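Local structure of probable intron-encoded endonuclease 1 (Wickerhamomyces canadensis, 6X1J) at residues K161-V175 with F194-Y208. The protein cleaves DNA at a specific recognition sequence as a LAGLIDADG endonuclease and takes part in homing of an intron of the mitochondrial 21S rRNA gene. Sequence-based numbering, arbitrary orientation. Where two conformers were deposited one is given.
Sequences KSLVLHTQGFKKEEV and FNKNKPIIYIPNKDY. With nucleotides of chain C; nucleotides of chain B.
The Tyr208 ring carries the aliphatic chain of Lys161 over one face, CD lying 3.9 Å from the ring centroid in a CH-pi contact. The His166 ring is filled on both sides: C6 of DC17 of chain C lies over one face and Val164 CG1 over the opposite one, while the Gln168 amide meets its edge in plane. There Gln168 NE2 donates to His166 ND1 (3.3 Å) and to Asn195 OD1 (2.9 Å), the two amide planes standing 74° apart. A bend at chi2 (86°) lays the Gln168 amide alongside Ile200 CG2. An alanine for Gln168 would probably leave Asn195 OD1 without its protein donor and His166 less firmly set in rotation. Asn195 bridges the two DNA strands, accepting from N4 of DC17 of chain C and donating through ND2 to O6 of DG9 of chain B; this is the DNA-binding antiparallel sheet of a LAGLIDADG endonuclease, with strands 163-165 and 198-203 at its centre. Ile203 N to Leu163 O (2.7 Å) is one of four backbone bonds joining them. Behind the DNA-facing side, Leu165, Ile201 and Thr167 pack under Trp144 of helix 138-148, and Thr167 OG1 donates to Pro199 O (2.8 Å) from above the carbonyl plane.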
loop_
_atom_site.group_PDB
_atom_site.type_symbol
_atom_site.label_atom_id
_atom_site.label_comp_id
_atom_site.label_asym_id
_atom_site.label_seq_id
_atom_site.Cartn_x
_atom_site.Cartn_y
_atom_site.Cartn_z
ATOM N N LYS A 161 22.398 6.465 -5.490
ATOM C CA LYS A 161 20.947 6.719 -5.206
ATOM C C LYS A 161 20.047 5.634 -5.821
ATOM O O LYS A 161 18.815 5.913 -6.069
ATOM C CB LYS A 161 20.570 8.083 -5.780
ATOM C CG LYS A 161 21.366 9.241 -5.210
ATOM C CD LYS A 161 21.051 10.571 -5.863
ATOM C CE LYS A 161 21.915 11.684 -5.308
ATOM N NZ LYS A 161 21.206 12.983 -5.254
ATOM N N SER A 162 20.600 4.435 -6.062
ATOM C CA SER A 162 19.823 3.212 -6.363
ATOM C C SER A 162 18.766 2.991 -5.262
ATOM O O SER A 162 19.023 3.260 -4.069
ATOM C CB SER A 162 20.739 2.035 -6.545
ATOM O OG SER A 162 21.538 2.222 -7.713
ATOM N N LEU A 163 17.571 2.578 -5.676
ATOM C CA LEU A 163 16.411 2.286 -4.804
ATOM C C LEU A 163 15.930 0.854 -5.040
ATOM O O LEU A 163 16.346 0.230 -5.998
ATOM C CB LEU A 163 15.303 3.283 -5.128
ATOM C CG LEU A 163 15.686 4.743 -4.906
ATOM C CD1 LEU A 163 14.623 5.665 -5.501
ATOM C CD2 LEU A 163 15.896 5.010 -3.415
ATOM N N VAL A 164 15.100 0.376 -4.129
ATOM C CA VAL A 164 14.570 -1.005 -4.108
ATOM C C VAL A 164 13.054 -0.917 -3.884
ATOM O O VAL A 164 12.602 -0.022 -3.112
ATOM C CB VAL A 164 15.279 -1.812 -3.031
ATOM C CG1 VAL A 164 14.818 -3.230 -3.028
ATOM C CG2 VAL A 164 16.782 -1.776 -3.211
ATOM N N LEU A 165 12.296 -1.787 -4.547
ATOM C CA LEU A 165 10.954 -2.198 -4.079
ATOM C C LEU A 165 11.070 -3.627 -3.566
ATOM O O LEU A 165 11.539 -4.529 -4.330
ATOM C CB LEU A 165 9.950 -2.056 -5.225
ATOM C CG LEU A 165 9.692 -0.621 -5.667
ATOM C CD1 LEU A 165 9.091 -0.561 -7.056
ATOM C CD2 LEU A 165 8.742 0.075 -4.684
ATOM N N HIS A 166 10.661 -3.835 -2.322
ATOM C CA HIS A 166 10.772 -5.146 -1.634
ATOM C C HIS A 166 9.565 -6.015 -1.984
ATOM O O HIS A 166 8.581 -6.047 -1.208
ATOM C CB HIS A 166 11.044 -4.908 -0.151
ATOM C CG HIS A 166 12.411 -4.342 0.083
ATOM N ND1 HIS A 166 13.534 -5.134 0.056
ATOM C CD2 HIS A 166 12.845 -3.082 0.283
ATOM C CE1 HIS A 166 14.609 -4.398 0.261
ATOM N NE2 HIS A 166 14.211 -3.126 0.398
ATOM N N THR A 167 9.691 -6.763 -3.089
ATOM C CA THR A 167 8.646 -7.648 -3.677
ATOM C C THR A 167 8.844 -9.111 -3.263
ATOM O O THR A 167 8.350 -10.005 -3.993
ATOM C CB THR A 167 8.657 -7.514 -5.200
ATOM O OG1 THR A 167 9.994 -7.708 -5.692
ATOM C CG2 THR A 167 8.112 -6.175 -5.634
ATOM N N GLN A 168 9.496 -9.372 -2.128
ATOM C CA GLN A 168 9.893 -10.746 -1.731
ATOM C C GLN A 168 8.684 -11.682 -1.778
ATOM O O GLN A 168 8.875 -12.834 -2.191
ATOM C CB GLN A 168 10.585 -10.798 -0.361
ATOM C CG GLN A 168 12.035 -10.311 -0.393
ATOM C CD GLN A 168 12.133 -8.820 -0.231
ATOM O OE1 GLN A 168 11.210 -8.105 -0.621
ATOM N NE2 GLN A 168 13.210 -8.362 0.408
ATOM N N GLY A 169 7.507 -11.203 -1.388
ATOM C CA GLY A 169 6.278 -12.012 -1.268
ATOM C C GLY A 169 5.714 -12.451 -2.623
ATOM O O GLY A 169 4.786 -13.249 -2.618
ATOM N N PHE A 170 6.187 -11.932 -3.755
ATOM C CA PHE A 170 5.642 -12.324 -5.087
ATOM C C PHE A 170 6.523 -13.421 -5.721
ATOM O O PHE A 170 7.665 -13.686 -5.248
ATOM C CB PHE A 170 5.504 -11.105 -6.009
ATOM C CG PHE A 170 4.463 -10.108 -5.553
ATOM C CD1 PHE A 170 3.120 -10.401 -5.660
ATOM C CD2 PHE A 170 4.829 -8.906 -4.971
ATOM C CE1 PHE A 170 2.163 -9.508 -5.198
ATOM C CE2 PHE A 170 3.876 -8.011 -4.518
ATOM C CZ PHE A 170 2.536 -8.312 -4.632
ATOM N N LYS A 171 6.032 -14.038 -6.792
ATOM C CA LYS A 171 6.800 -15.060 -7.557
ATOM C C LYS A 171 7.845 -14.354 -8.426
ATOM O O LYS A 171 7.618 -13.186 -8.859
ATOM C CB LYS A 171 5.875 -15.901 -8.439
ATOM C CG LYS A 171 4.643 -16.523 -7.788
ATOM C CD LYS A 171 4.949 -17.652 -6.847
ATOM C CE LYS A 171 5.104 -17.185 -5.414
ATOM N NZ LYS A 171 5.659 -18.254 -4.549
ATOM N N LYS A 172 8.947 -15.047 -8.727
ATOM C CA LYS A 172 10.006 -14.516 -9.622
ATOM C C LYS A 172 9.348 -14.019 -10.921
ATOM O O LYS A 172 9.654 -12.865 -11.370
ATOM C CB LYS A 172 11.072 -15.600 -9.818
ATOM C CG LYS A 172 12.314 -15.196 -10.590
ATOM C CD LYS A 172 13.113 -16.392 -11.124
ATOM C CE LYS A 172 14.434 -15.999 -11.758
ATOM N NZ LYS A 172 14.999 -17.087 -12.589
ATOM N N GLU A 173 8.464 -14.847 -11.486
ATOM C CA GLU A 173 7.868 -14.656 -12.832
ATOM C C GLU A 173 6.924 -13.449 -12.789
ATOM O O GLU A 173 6.871 -12.697 -13.786
ATOM C CB GLU A 173 7.221 -15.973 -13.267
ATOM C CG GLU A 173 8.238 -17.091 -13.504
ATOM C CD GLU A 173 8.936 -17.670 -12.279
ATOM O OE1 GLU A 173 8.464 -17.430 -11.134
ATOM O OE2 GLU A 173 9.956 -18.356 -12.468
ATOM N N GLU A 174 6.268 -13.252 -11.640
ATOM C CA GLU A 174 5.437 -12.053 -11.300
ATOM C C GLU A 174 6.310 -10.783 -11.265
ATOM O O GLU A 174 5.998 -9.792 -11.978
ATOM C CB GLU A 174 4.727 -12.318 -9.972
ATOM C CG GLU A 174 3.554 -13.275 -10.079
ATOM C CD GLU A 174 2.760 -13.447 -8.803
ATOM O OE1 GLU A 174 3.393 -13.584 -7.731
ATOM O OE2 GLU A 174 1.530 -13.364 -8.874
ATOM N N VAL A 175 7.436 -10.806 -10.554
ATOM C CA VAL A 175 8.345 -9.623 -10.515
ATOM C C VAL A 175 8.879 -9.346 -11.922
ATOM O O VAL A 175 8.904 -8.134 -12.328
ATOM C CB VAL A 175 9.456 -9.774 -9.446
ATOM C CG1 VAL A 175 10.360 -8.571 -9.400
ATOM C CG2 VAL A 175 8.853 -9.999 -8.065
ATOM N N PHE A 194 17.827 -10.521 -5.834
ATOM C CA PHE A 194 17.375 -11.535 -4.865
ATOM C C PHE A 194 17.808 -11.085 -3.482
ATOM O O PHE A 194 18.906 -10.538 -3.309
ATOM C CB PHE A 194 17.865 -12.903 -5.328
ATOM C CG PHE A 194 17.223 -13.250 -6.643
ATOM C CD1 PHE A 194 15.986 -13.875 -6.685
ATOM C CD2 PHE A 194 17.766 -12.784 -7.821
ATOM C CE1 PHE A 194 15.348 -14.117 -7.892
ATOM C CE2 PHE A 194 17.141 -13.049 -9.030
ATOM C CZ PHE A 194 15.925 -13.704 -9.063
ATOM N N ASN A 195 16.902 -11.252 -2.535
ATOM C CA ASN A 195 17.163 -10.987 -1.111
ATOM C C ASN A 195 16.585 -12.202 -0.362
ATOM O O ASN A 195 15.390 -12.504 -0.546
ATOM C CB ASN A 195 16.668 -9.578 -0.762
ATOM C CG ASN A 195 16.782 -9.318 0.724
ATOM O OD1 ASN A 195 15.772 -9.131 1.417
ATOM N ND2 ASN A 195 17.999 -9.454 1.235
ATOM N N LYS A 196 17.427 -12.943 0.366
ATOM C CA LYS A 196 17.084 -14.277 0.940
ATOM C C LYS A 196 16.379 -15.142 -0.122
ATOM O O LYS A 196 15.284 -15.660 0.133
ATOM C CB LYS A 196 16.214 -14.094 2.182
ATOM C CG LYS A 196 16.789 -13.140 3.218
ATOM C CD LYS A 196 17.000 -13.764 4.579
ATOM C CE LYS A 196 17.457 -12.735 5.585
ATOM N NZ LYS A 196 16.538 -12.672 6.739
ATOM N N ASN A 197 16.973 -15.253 -1.308
ATOM C CA ASN A 197 16.465 -16.093 -2.427
ATOM C C ASN A 197 15.078 -15.655 -2.921
ATOM O O ASN A 197 14.518 -16.394 -3.754
ATOM C CB ASN A 197 16.486 -17.580 -2.052
ATOM C CG ASN A 197 17.829 -18.180 -2.409
ATOM O OD1 ASN A 197 18.798 -18.017 -1.666
ATOM N ND2 ASN A 197 17.913 -18.790 -3.582
ATOM N N LYS A 198 14.564 -14.494 -2.520
ATOM C CA LYS A 198 13.258 -13.998 -3.032
ATOM C C LYS A 198 13.472 -12.744 -3.876
ATOM O O LYS A 198 14.439 -12.005 -3.725
ATOM C CB LYS A 198 12.290 -13.822 -1.873
ATOM C CG LYS A 198 12.033 -15.101 -1.090
ATOM C CD LYS A 198 11.014 -14.927 0.024
ATOM C CE LYS A 198 10.266 -16.199 0.366
ATOM N NZ LYS A 198 11.100 -17.079 1.218
ATOM N N PRO A 199 12.609 -12.509 -4.877
ATOM C CA PRO A 199 12.847 -11.440 -5.842
ATOM C C PRO A 199 12.582 -10.013 -5.339
ATOM O O PRO A 199 11.573 -9.843 -4.681
ATOM C CB PRO A 199 11.864 -11.753 -6.984
ATOM C CG PRO A 199 10.792 -12.611 -6.352
ATOM C CD PRO A 199 11.457 -13.351 -5.212
ATOM N N ILE A 200 13.403 -9.040 -5.778
ATOM C CA ILE A 200 13.202 -7.582 -5.506
ATOM C C ILE A 200 13.469 -6.803 -6.784
ATOM O O ILE A 200 14.060 -7.374 -7.719
ATOM C CB ILE A 200 14.119 -7.086 -4.381
ATOM C CG1 ILE A 200 15.603 -7.214 -4.740
ATOM C CG2 ILE A 200 13.795 -7.808 -3.089
ATOM C CD1 ILE A 200 16.532 -6.660 -3.687
ATOM N N ILE A 201 13.059 -5.550 -6.816
ATOM C CA ILE A 201 13.201 -4.639 -7.983
ATOM C C ILE A 201 14.242 -3.602 -7.617
ATOM O O ILE A 201 13.982 -2.842 -6.675
ATOM C CB ILE A 201 11.846 -4.004 -8.343
ATOM C CG1 ILE A 201 10.785 -5.079 -8.596
ATOM C CG2 ILE A 201 11.978 -3.054 -9.531
ATOM C CD1 ILE A 201 9.436 -4.540 -9.084
ATOM N N TYR A 202 15.387 -3.612 -8.304
ATOM C CA TYR A 202 16.503 -2.652 -8.147
ATOM C C TYR A 202 16.224 -1.535 -9.144
ATOM O O TYR A 202 15.992 -1.842 -10.353
ATOM C CB TYR A 202 17.831 -3.391 -8.386
ATOM C CG TYR A 202 19.059 -2.548 -8.632
ATOM C CD1 TYR A 202 19.854 -2.108 -7.580
ATOM C CD2 TYR A 202 19.465 -2.227 -9.920
ATOM C CE1 TYR A 202 20.995 -1.347 -7.803
ATOM C CE2 TYR A 202 20.596 -1.454 -10.162
ATOM C CZ TYR A 202 21.374 -1.021 -9.098
ATOM O OH TYR A 202 22.481 -0.251 -9.315
ATOM N N ILE A 203 16.194 -0.290 -8.680
ATOM C CA ILE A 203 16.082 0.915 -9.549
ATOM C C ILE A 203 17.443 1.589 -9.569
ATOM O O ILE A 203 17.810 2.209 -8.580
ATOM C CB ILE A 203 15.013 1.884 -9.039
ATOM C CG1 ILE A 203 13.661 1.177 -8.878
ATOM C CG2 ILE A 203 14.941 3.133 -9.937
ATOM C CD1 ILE A 203 12.614 1.986 -8.090
ATOM N N PRO A 204 18.184 1.542 -10.706
ATOM C CA PRO A 204 19.592 1.938 -10.723
ATOM C C PRO A 204 19.680 3.447 -10.485
ATOM O O PRO A 204 18.681 4.119 -10.681
ATOM C CB PRO A 204 20.031 1.598 -12.150
ATOM C CG PRO A 204 18.747 1.870 -12.946
ATOM C CD PRO A 204 17.683 1.245 -12.070
ATOM N N ASN A 205 20.872 3.900 -10.097
ATOM C CA ASN A 205 21.207 5.306 -9.805
ATOM C C ASN A 205 20.803 6.210 -10.969
ATOM O O ASN A 205 20.395 7.363 -10.721
ATOM C CB ASN A 205 22.699 5.493 -9.495
ATOM C CG ASN A 205 23.035 6.950 -9.281
ATOM O OD1 ASN A 205 22.707 7.487 -8.222
ATOM N ND2 ASN A 205 23.584 7.617 -10.299
ATOM N N LYS A 206 20.967 5.743 -12.193
ATOM C CA LYS A 206 20.740 6.634 -13.357
ATOM C C LYS A 206 19.229 6.787 -13.586
ATOM O O LYS A 206 18.876 7.707 -14.361
ATOM C CB LYS A 206 21.462 6.087 -14.586
ATOM C CG LYS A 206 20.834 4.886 -15.271
ATOM C CD LYS A 206 21.774 4.295 -16.304
ATOM C CE LYS A 206 21.091 3.456 -17.353
ATOM N NZ LYS A 206 20.541 2.219 -16.761
ATOM N N ASP A 207 18.374 5.976 -12.926
ATOM C CA ASP A 207 16.895 6.213 -12.931
ATOM C C ASP A 207 16.469 7.170 -11.807
ATOM O O ASP A 207 15.272 7.545 -11.767
ATOM C CB ASP A 207 16.091 4.918 -12.804
ATOM C CG ASP A 207 15.973 4.174 -14.111
ATOM O OD1 ASP A 207 16.250 4.812 -15.154
ATOM O OD2 ASP A 207 15.625 2.971 -14.069
ATOM N N TYR A 208 17.380 7.614 -10.943
ATOM C CA TYR A 208 16.977 8.359 -9.709
ATOM C C TYR A 208 16.199 9.636 -10.029
ATOM O O TYR A 208 15.156 9.800 -9.422
ATOM C CB TYR A 208 18.143 8.776 -8.813
ATOM C CG TYR A 208 17.661 9.505 -7.584
ATOM C CD1 TYR A 208 17.118 8.809 -6.518
ATOM C CD2 TYR A 208 17.694 10.884 -7.506
ATOM C CE1 TYR A 208 16.662 9.464 -5.386
ATOM C CE2 TYR A 208 17.230 11.557 -6.384
ATOM C CZ TYR A 208 16.720 10.843 -5.310
ATOM O OH TYR A 208 16.243 11.480 -4.191
ATOM P P DC C 17 8.428 -4.157 3.388
ATOM O OP1 DC C 17 7.134 -4.097 4.107
ATOM O OP2 DC C 17 8.413 -4.537 1.945
ATOM O "O5'" DC C 17 9.150 -2.750 3.610
ATOM C "C5'" DC C 17 10.457 -2.351 3.098
ATOM C "C4'" DC C 17 11.383 -2.034 4.255
ATOM O "O4'" DC C 17 11.970 -3.245 4.813
ATOM C "C3'" DC C 17 12.540 -1.061 4.019
ATOM O "O3'" DC C 17 12.505 -0.078 5.084
ATOM C "C2'" DC C 17 13.755 -1.971 4.035
ATOM C "C1'" DC C 17 13.369 -3.082 4.981
ATOM N N1 DC C 17 14.025 -4.396 4.729
ATOM C C2 DC C 17 14.523 -5.160 5.802
ATOM O O2 DC C 17 14.442 -4.712 6.959
ATOM N N3 DC C 17 15.082 -6.366 5.551
ATOM C C4 DC C 17 15.119 -6.837 4.304
ATOM N N4 DC C 17 15.700 -8.021 4.098
ATOM C C5 DC C 17 14.600 -6.095 3.204
ATOM C C6 DC C 17 14.046 -4.902 3.464
ATOM P P DT C 16 7.634 -10.236 2.272
ATOM O OP1 DT C 16 7.376 -10.357 3.695
ATOM O OP2 DT C 16 6.485 -9.936 1.389
ATOM O "O5'" DT C 16 8.576 -9.047 1.816
ATOM C "C5'" DT C 16 9.681 -8.582 2.586
ATOM C "C4'" DT C 16 9.252 -7.557 3.611
ATOM O "O4'" DT C 16 9.716 -8.030 4.891
ATOM C "C3'" DT C 16 9.951 -6.225 3.438
ATOM O "O3'" DT C 16 9.300 -5.198 4.158
ATOM C "C2'" DT C 16 11.279 -6.469 4.115
ATOM C "C1'" DT C 16 10.882 -7.315 5.291
ATOM N N1 DT C 16 11.836 -8.315 5.737
ATOM C C2 DT C 16 12.100 -8.371 7.082
ATOM O O2 DT C 16 11.712 -7.524 7.874
ATOM N N3 DT C 16 12.864 -9.441 7.470
ATOM C C4 DT C 16 13.363 -10.445 6.663
ATOM O O4 DT C 16 14.032 -11.347 7.156
ATOM C C5 DT C 16 12.991 -10.357 5.270
ATOM C C7 DT C 16 13.462 -11.415 4.323
ATOM C C6 DT C 16 12.229 -9.327 4.888
ATOM P P DG B 9 24.419 -15.729 5.905
ATOM O OP1 DG B 9 25.345 -16.517 6.738
ATOM O OP2 DG B 9 23.513 -16.416 4.937
ATOM O "O5'" DG B 9 23.565 -14.840 6.905
ATOM C "C5'" DG B 9 24.269 -13.997 7.816
ATOM C "C4'" DG B 9 23.312 -13.048 8.490
ATOM O "O4'" DG B 9 22.844 -12.059 7.542
ATOM C "C3'" DG B 9 22.064 -13.697 9.082
ATOM O "O3'" DG B 9 21.906 -13.157 10.390
ATOM C "C2'" DG B 9 20.973 -13.287 8.113
ATOM C "C1'" DG B 9 21.469 -11.925 7.721
ATOM N N9 DG B 9 20.898 -11.335 6.526
ATOM C C8 DG B 9 20.654 -11.926 5.311
ATOM N N7 DG B 9 20.093 -11.116 4.453
ATOM C C5 DG B 9 19.939 -9.926 5.154
ATOM C C6 DG B 9 19.363 -8.688 4.758
ATOM O O6 DG B 9 18.870 -8.373 3.665
ATOM N N1 DG B 9 19.417 -7.750 5.782
ATOM C C2 DG B 9 19.934 -7.972 7.033
ATOM N N2 DG B 9 19.885 -6.926 7.886
ATOM N N3 DG B 9 20.459 -9.127 7.420
ATOM C C4 DG B 9 20.446 -10.043 6.430
HETATM O O HOH W 1 17.254 5.296 -8.168
#